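Local coordinates for protein pid-3 (Caenorhabditis elegans, PDB 7OCX) that probably serves piRNA biogenesis as a PETISCO subunit, using an RNA-recognition-motif domain to pair with the corresponding domain of TOFU-6, at residues 10-22 and 71-83. Numbering follows the deposited sequence.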
loop_
_atom_site.group_PDB
_atom_site.type_symbol
_atom_site.label_atom_id
_atom_site.label_comp_id
_atom_site.label_asym_id
_atom_site.label_seq_id
_atom_site.Cartn_x
_atom_site.Cartn_y
_atom_site.Cartn_z
ATOM N N ASP B 10 6.109 -12.577 -18.783
ATOM C CA ASP B 10 7.011 -11.886 -19.688
ATOM C C ASP B 10 7.940 -10.983 -18.901
ATOM O O ASP B 10 7.508 -10.243 -18.018
ATOM C CB ASP B 10 6.220 -11.066 -20.698
ATOM C CG ASP B 10 5.360 -11.923 -21.573
ATOM O OD1 ASP B 10 5.919 -12.686 -22.394
ATOM O OD2 ASP B 10 4.125 -11.895 -21.402
ATOM N N GLN B 11 9.220 -11.019 -19.253
ATOM C CA GLN B 11 10.196 -10.265 -18.483
ATOM C C GLN B 11 9.898 -8.766 -18.488
ATOM O O GLN B 11 10.227 -8.068 -17.514
ATOM C CB GLN B 11 11.575 -10.563 -19.044
ATOM C CG GLN B 11 12.684 -10.014 -18.230
ATOM C CD GLN B 11 13.978 -10.598 -18.653
ATOM O OE1 GLN B 11 14.462 -11.569 -18.057
ATOM N NE2 GLN B 11 14.554 -10.040 -19.715
ATOM N N GLU B 12 9.238 -8.253 -19.544
ATOM C CA GLU B 12 8.940 -6.817 -19.566
ATOM C C GLU B 12 7.946 -6.421 -18.474
ATOM O O GLU B 12 7.806 -5.222 -18.187
ATOM C CB GLU B 12 8.409 -6.384 -20.939
ATOM C CG GLU B 12 6.994 -6.855 -21.287
ATOM C CD GLU B 12 6.545 -6.316 -22.662
ATOM O OE1 GLU B 12 7.416 -6.094 -23.528
ATOM O OE2 GLU B 12 5.332 -6.118 -22.886
ATOM N N ASN B 13 7.258 -7.380 -17.861
ATOM C CA ASN B 13 6.336 -7.084 -16.778
ATOM C C ASN B 13 6.977 -7.167 -15.407
ATOM O O ASN B 13 6.273 -7.038 -14.410
ATOM C CB ASN B 13 5.125 -8.018 -16.796
ATOM C CG ASN B 13 4.347 -7.957 -18.071
ATOM O OD1 ASN B 13 4.270 -6.911 -18.704
ATOM N ND2 ASN B 13 3.744 -9.080 -18.458
ATOM N N MET B 14 8.279 -7.388 -15.311
ATOM C CA MET B 14 8.873 -7.722 -14.027
ATOM C C MET B 14 9.840 -6.668 -13.548
ATOM O O MET B 14 10.506 -5.980 -14.332
ATOM C CB MET B 14 9.555 -9.097 -14.116
ATOM C CG MET B 14 8.495 -10.180 -14.045
ATOM S SD MET B 14 8.893 -11.673 -14.946
ATOM C CE MET B 14 10.671 -11.694 -14.883
ATOM N N LEU B 15 9.885 -6.533 -12.234
ATOM C CA LEU B 15 10.855 -5.659 -11.612
ATOM C C LEU B 15 11.473 -6.370 -10.422
ATOM O O LEU B 15 10.949 -7.370 -9.919
ATOM C CB LEU B 15 10.220 -4.334 -11.206
ATOM C CG LEU B 15 9.093 -4.307 -10.165
ATOM C CD1 LEU B 15 9.635 -4.566 -8.796
ATOM C CD2 LEU B 15 8.486 -2.931 -10.271
ATOM N N LYS B 16 12.633 -5.865 -10.034
ATOM C CA LYS B 16 13.348 -6.245 -8.828
ATOM C C LYS B 16 13.166 -5.143 -7.806
ATOM O O LYS B 16 13.277 -3.963 -8.142
ATOM C CB LYS B 16 14.852 -6.425 -9.075
ATOM C CG LYS B 16 15.257 -7.554 -9.994
ATOM C CD LYS B 16 16.740 -7.910 -9.786
ATOM C CE LYS B 16 17.379 -8.501 -11.050
ATOM N NZ LYS B 16 18.805 -8.088 -11.264
ATOM N N ILE B 17 12.880 -5.517 -6.567
ATOM C CA ILE B 17 12.765 -4.560 -5.472
ATOM C C ILE B 17 13.531 -5.109 -4.274
ATOM O O ILE B 17 13.477 -6.311 -3.993
ATOM C CB ILE B 17 11.287 -4.273 -5.128
ATOM C CG1 ILE B 17 11.190 -3.278 -3.966
ATOM C CG2 ILE B 17 10.523 -5.569 -4.832
ATOM C CD1 ILE B 17 9.835 -2.622 -3.876
ATOM N N SER B 18 14.273 -4.238 -3.585
ATOM C CA SER B 18 15.096 -4.679 -2.467
ATOM C C SER B 18 15.259 -3.507 -1.506
ATOM O O SER B 18 14.968 -2.358 -1.849
ATOM C CB SER B 18 16.460 -5.198 -2.933
ATOM O OG SER B 18 17.238 -4.207 -3.587
ATOM N N GLY B 19 15.661 -3.825 -0.269
ATOM C CA GLY B 19 15.972 -2.818 0.720
ATOM C C GLY B 19 14.913 -2.588 1.777
ATOM O O GLY B 19 15.202 -1.880 2.752
ATOM N N TYR B 20 13.708 -3.139 1.600
ATOM C CA TYR B 20 12.631 -2.975 2.547
ATOM C C TYR B 20 12.867 -3.826 3.783
ATOM O O TYR B 20 13.761 -4.669 3.819
ATOM C CB TYR B 20 11.300 -3.349 1.903
ATOM C CG TYR B 20 11.333 -4.671 1.174
ATOM C CD1 TYR B 20 11.309 -5.877 1.851
ATOM C CD2 TYR B 20 11.468 -4.704 -0.217
ATOM C CE1 TYR B 20 11.354 -7.097 1.168
ATOM C CE2 TYR B 20 11.532 -5.917 -0.909
ATOM C CZ TYR B 20 11.472 -7.108 -0.210
ATOM O OH TYR B 20 11.512 -8.295 -0.891
ATOM N N PRO B 21 12.059 -3.636 4.825
ATOM C CA PRO B 21 12.330 -4.355 6.068
ATOM C C PRO B 21 12.211 -5.858 5.868
ATOM O O PRO B 21 11.357 -6.361 5.123
ATOM C CB PRO B 21 11.266 -3.823 7.031
ATOM C CG PRO B 21 10.943 -2.457 6.508
ATOM C CD PRO B 21 11.064 -2.565 4.999
ATOM N N GLY B 22 13.064 -6.579 6.590
ATOM C CA GLY B 22 13.256 -7.996 6.352
ATOM C C GLY B 22 12.095 -8.868 6.794
ATOM O O GLY B 22 12.036 -10.044 6.420
ATOM N N LEU B 71 12.313 4.733 2.911
ATOM C CA LEU B 71 11.180 4.249 3.694
ATOM C C LEU B 71 11.242 4.736 5.128
ATOM O O LEU B 71 10.209 5.070 5.722
ATOM C CB LEU B 71 11.102 2.726 3.651
ATOM C CG LEU B 71 10.832 2.076 2.299
ATOM C CD1 LEU B 71 10.835 0.551 2.426
ATOM C CD2 LEU B 71 9.507 2.580 1.736
ATOM N N ASP B 72 12.428 4.762 5.712
ATOM C CA ASP B 72 12.673 5.293 7.046
ATOM C C ASP B 72 14.188 5.408 7.140
ATOM O O ASP B 72 14.912 5.102 6.184
ATOM C CB ASP B 72 11.975 4.437 8.127
ATOM C CG ASP B 72 12.523 3.022 8.270
ATOM O OD1 ASP B 72 13.635 2.729 7.787
ATOM O OD2 ASP B 72 11.804 2.170 8.866
ATOM N N ARG B 73 14.673 5.908 8.266
ATOM C CA ARG B 73 16.103 6.158 8.372
ATOM C C ARG B 73 16.940 4.885 8.295
ATOM O O ARG B 73 18.170 4.971 8.218
ATOM C CB ARG B 73 16.386 6.912 9.664
ATOM C CG ARG B 73 15.906 6.201 10.917
ATOM C CD ARG B 73 16.442 6.918 12.142
ATOM N NE ARG B 73 16.092 6.250 13.388
ATOM C CZ ARG B 73 15.143 6.670 14.208
ATOM N NH1 ARG B 73 14.406 7.734 13.926
ATOM N NH2 ARG B 73 14.929 6.010 15.345
ATOM N N ASN B 74 16.324 3.717 8.286
ATOM C CA ASN B 74 17.068 2.472 8.223
ATOM C C ASN B 74 16.880 1.726 6.915
ATOM O O ASN B 74 17.520 0.681 6.725
ATOM C CB ASN B 74 16.651 1.564 9.380
ATOM C CG ASN B 74 17.029 2.117 10.707
ATOM O OD1 ASN B 74 18.181 2.476 10.935
ATOM N ND2 ASN B 74 16.051 2.235 11.595
ATOM N N HIS B 75 16.014 2.202 6.016
ATOM C CA HIS B 75 15.666 1.432 4.829
ATOM C C HIS B 75 15.486 2.346 3.638
ATOM O O HIS B 75 14.691 3.288 3.709
ATOM C CB HIS B 75 14.380 0.634 5.047
ATOM C CG HIS B 75 14.456 -0.329 6.178
ATOM N ND1 HIS B 75 14.171 0.020 7.480
ATOM C CD2 HIS B 75 14.838 -1.628 6.203
ATOM C CE1 HIS B 75 14.339 -1.038 8.255
ATOM N NE2 HIS B 75 14.751 -2.047 7.509
ATOM N N LYS B 76 16.212 2.041 2.557
ATOM C CA LYS B 76 16.114 2.699 1.261
ATOM C C LYS B 76 15.826 1.642 0.201
ATOM O O LYS B 76 16.485 0.598 0.163
ATOM C CB LYS B 76 17.409 3.439 0.939
ATOM C CG LYS B 76 17.418 4.195 -0.385
ATOM C CD LYS B 76 18.720 4.982 -0.517
ATOM C CE LYS B 76 18.878 5.636 -1.878
ATOM N NZ LYS B 76 20.246 6.259 -2.037
ATOM N N LEU B 77 14.852 1.921 -0.658
ATOM C CA LEU B 77 14.466 0.998 -1.710
ATOM C C LEU B 77 15.347 1.108 -2.950
ATOM O O LEU B 77 15.755 2.197 -3.356
ATOM C CB LEU B 77 13.019 1.248 -2.121
ATOM C CG LEU B 77 11.863 0.842 -1.209
ATOM C CD1 LEU B 77 10.573 1.258 -1.905
ATOM C CD2 LEU B 77 11.886 -0.640 -0.985
ATOM N N GLN B 78 15.616 -0.042 -3.560
ATOM C CA GLN B 78 16.260 -0.137 -4.863
ATOM C C GLN B 78 15.255 -0.869 -5.745
ATOM O O GLN B 78 14.790 -1.958 -5.384
ATOM C CB GLN B 78 17.600 -0.873 -4.744
ATOM C CG GLN B 78 18.196 -1.338 -6.073
ATOM C CD GLN B 78 19.705 -1.587 -6.017
ATOM O OE1 GLN B 78 20.267 -1.898 -4.965
ATOM N NE2 GLN B 78 20.366 -1.444 -7.165
ATOM N N VAL B 79 14.830 -0.225 -6.834
ATOM C CA VAL B 79 13.807 -0.761 -7.732
ATOM C C VAL B 79 14.343 -0.647 -9.148
ATOM O O VAL B 79 14.824 0.419 -9.541
ATOM C CB VAL B 79 12.464 -0.014 -7.596
ATOM C CG1 VAL B 79 11.380 -0.693 -8.449
ATOM C CG2 VAL B 79 12.019 0.037 -6.129
ATOM N N SER B 80 14.293 -1.741 -9.904
ATOM C CA SER B 80 14.804 -1.732 -11.263
ATOM C C SER B 80 13.989 -2.692 -12.117
ATOM O O SER B 80 13.476 -3.698 -11.635
ATOM C CB SER B 80 16.299 -2.112 -11.332
ATOM O OG SER B 80 16.518 -3.440 -10.881
ATOM N N SER B 81 13.871 -2.371 -13.395
ATOM C CA SER B 81 13.204 -3.271 -14.320
ATOM C C SER B 81 14.139 -4.410 -14.689
ATOM O O SER B 81 15.355 -4.244 -14.771
ATOM C CB SER B 81 12.778 -2.535 -15.580
ATOM O OG SER B 81 13.922 -2.037 -16.238
ATOM N N LEU B 82 13.549 -5.591 -14.866
ATOM C CA LEU B 82 14.307 -6.772 -15.250
ATOM C C LEU B 82 14.799 -6.675 -16.686
ATOM O O LEU B 82 15.836 -7.253 -17.031
ATOM C CB LEU B 82 13.437 -8.017 -15.095
ATOM C CG LEU B 82 14.099 -9.163 -14.347
ATOM C CD1 LEU B 82 14.453 -8.735 -12.938
ATOM C CD2 LEU B 82 13.225 -10.380 -14.271
ATOM N N VAL B 83 14.044 -5.989 -17.536
ATOM C CA VAL B 83 14.504 -5.683 -18.884
ATOM C C VAL B 83 15.391 -4.454 -18.778
ATOM O O VAL B 83 14.925 -3.384 -18.362
ATOM C CB VAL B 83 13.328 -5.426 -19.835
ATOM C CG1 VAL B 83 13.862 -4.836 -21.146
ATOM C CG2 VAL B 83 12.528 -6.693 -20.017
HETATM O O HOH W 1 11.269 -5.236 -16.903
HETATM O O HOH W 2 16.383 -4.498 -6.273
HETATM O O HOH W 3 17.670 -0.564 3.216
#
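Pro21 lies flat over one face of the His75 imidazole, its CG 3.9 Å from the ring centroid and only 6° off the normal, a CH-pi contact. At the ring's edge sit the carbonyl oxygen of Gly19 and the carboxylate of Asp72. With CG anti to its carbonyl carbon (chi1 -59°), His75 swings its ring toward the 19-21 loop, while ND1 donates to the syn lone pair of Asp72 OD1 at 2.8 Å, almost in the ring plane. Asn74 N reaches the same oxygen from above the carboxylate, closing an Asx turn, so two donors hold this one oxygen. With an alanine at His75, Asp72 OD1 would probably keep Asn74 N but lose its ring donor, and a gap would open beside Pro21 CG.

From here the pairing illustrates how the first and last strands of an RRM sheet pair. Strands 14-18 and 78-81 run antiparallel, 165° apart, and Lys16 with Ser80 and Ser18 with Gln78 form the hydrogen-bonded pairs; Lys16 N to Ser80 O, at 2.8 Å, is nearly straight. On the face toward the helices, Ile17 and Val79 lie side by side, CG1 to CG2 4.0 Å, and Leu77 CD2 meets both Ile17 CG1 and the edge of the Tyr20 ring. On the other face Leu82 CD1 lies against Lys16 CG, though the exact placement of this leucine is doubtful. Water 1 links Met14 O to Val83 N, and water 3 joins Gly19 O to Lys76 N where direct pairing lapses.

Within the turn, Arg73 forms a salt bridge with Asp71 of the TOFU-6 chain, and Pro21 packs on Leu14 of that chain. The chemistry thus implies a division of labour: backbone bonds and apolar packing join the strands, while the His75-Asp72 pair orders a polar turn beside the partner subunit.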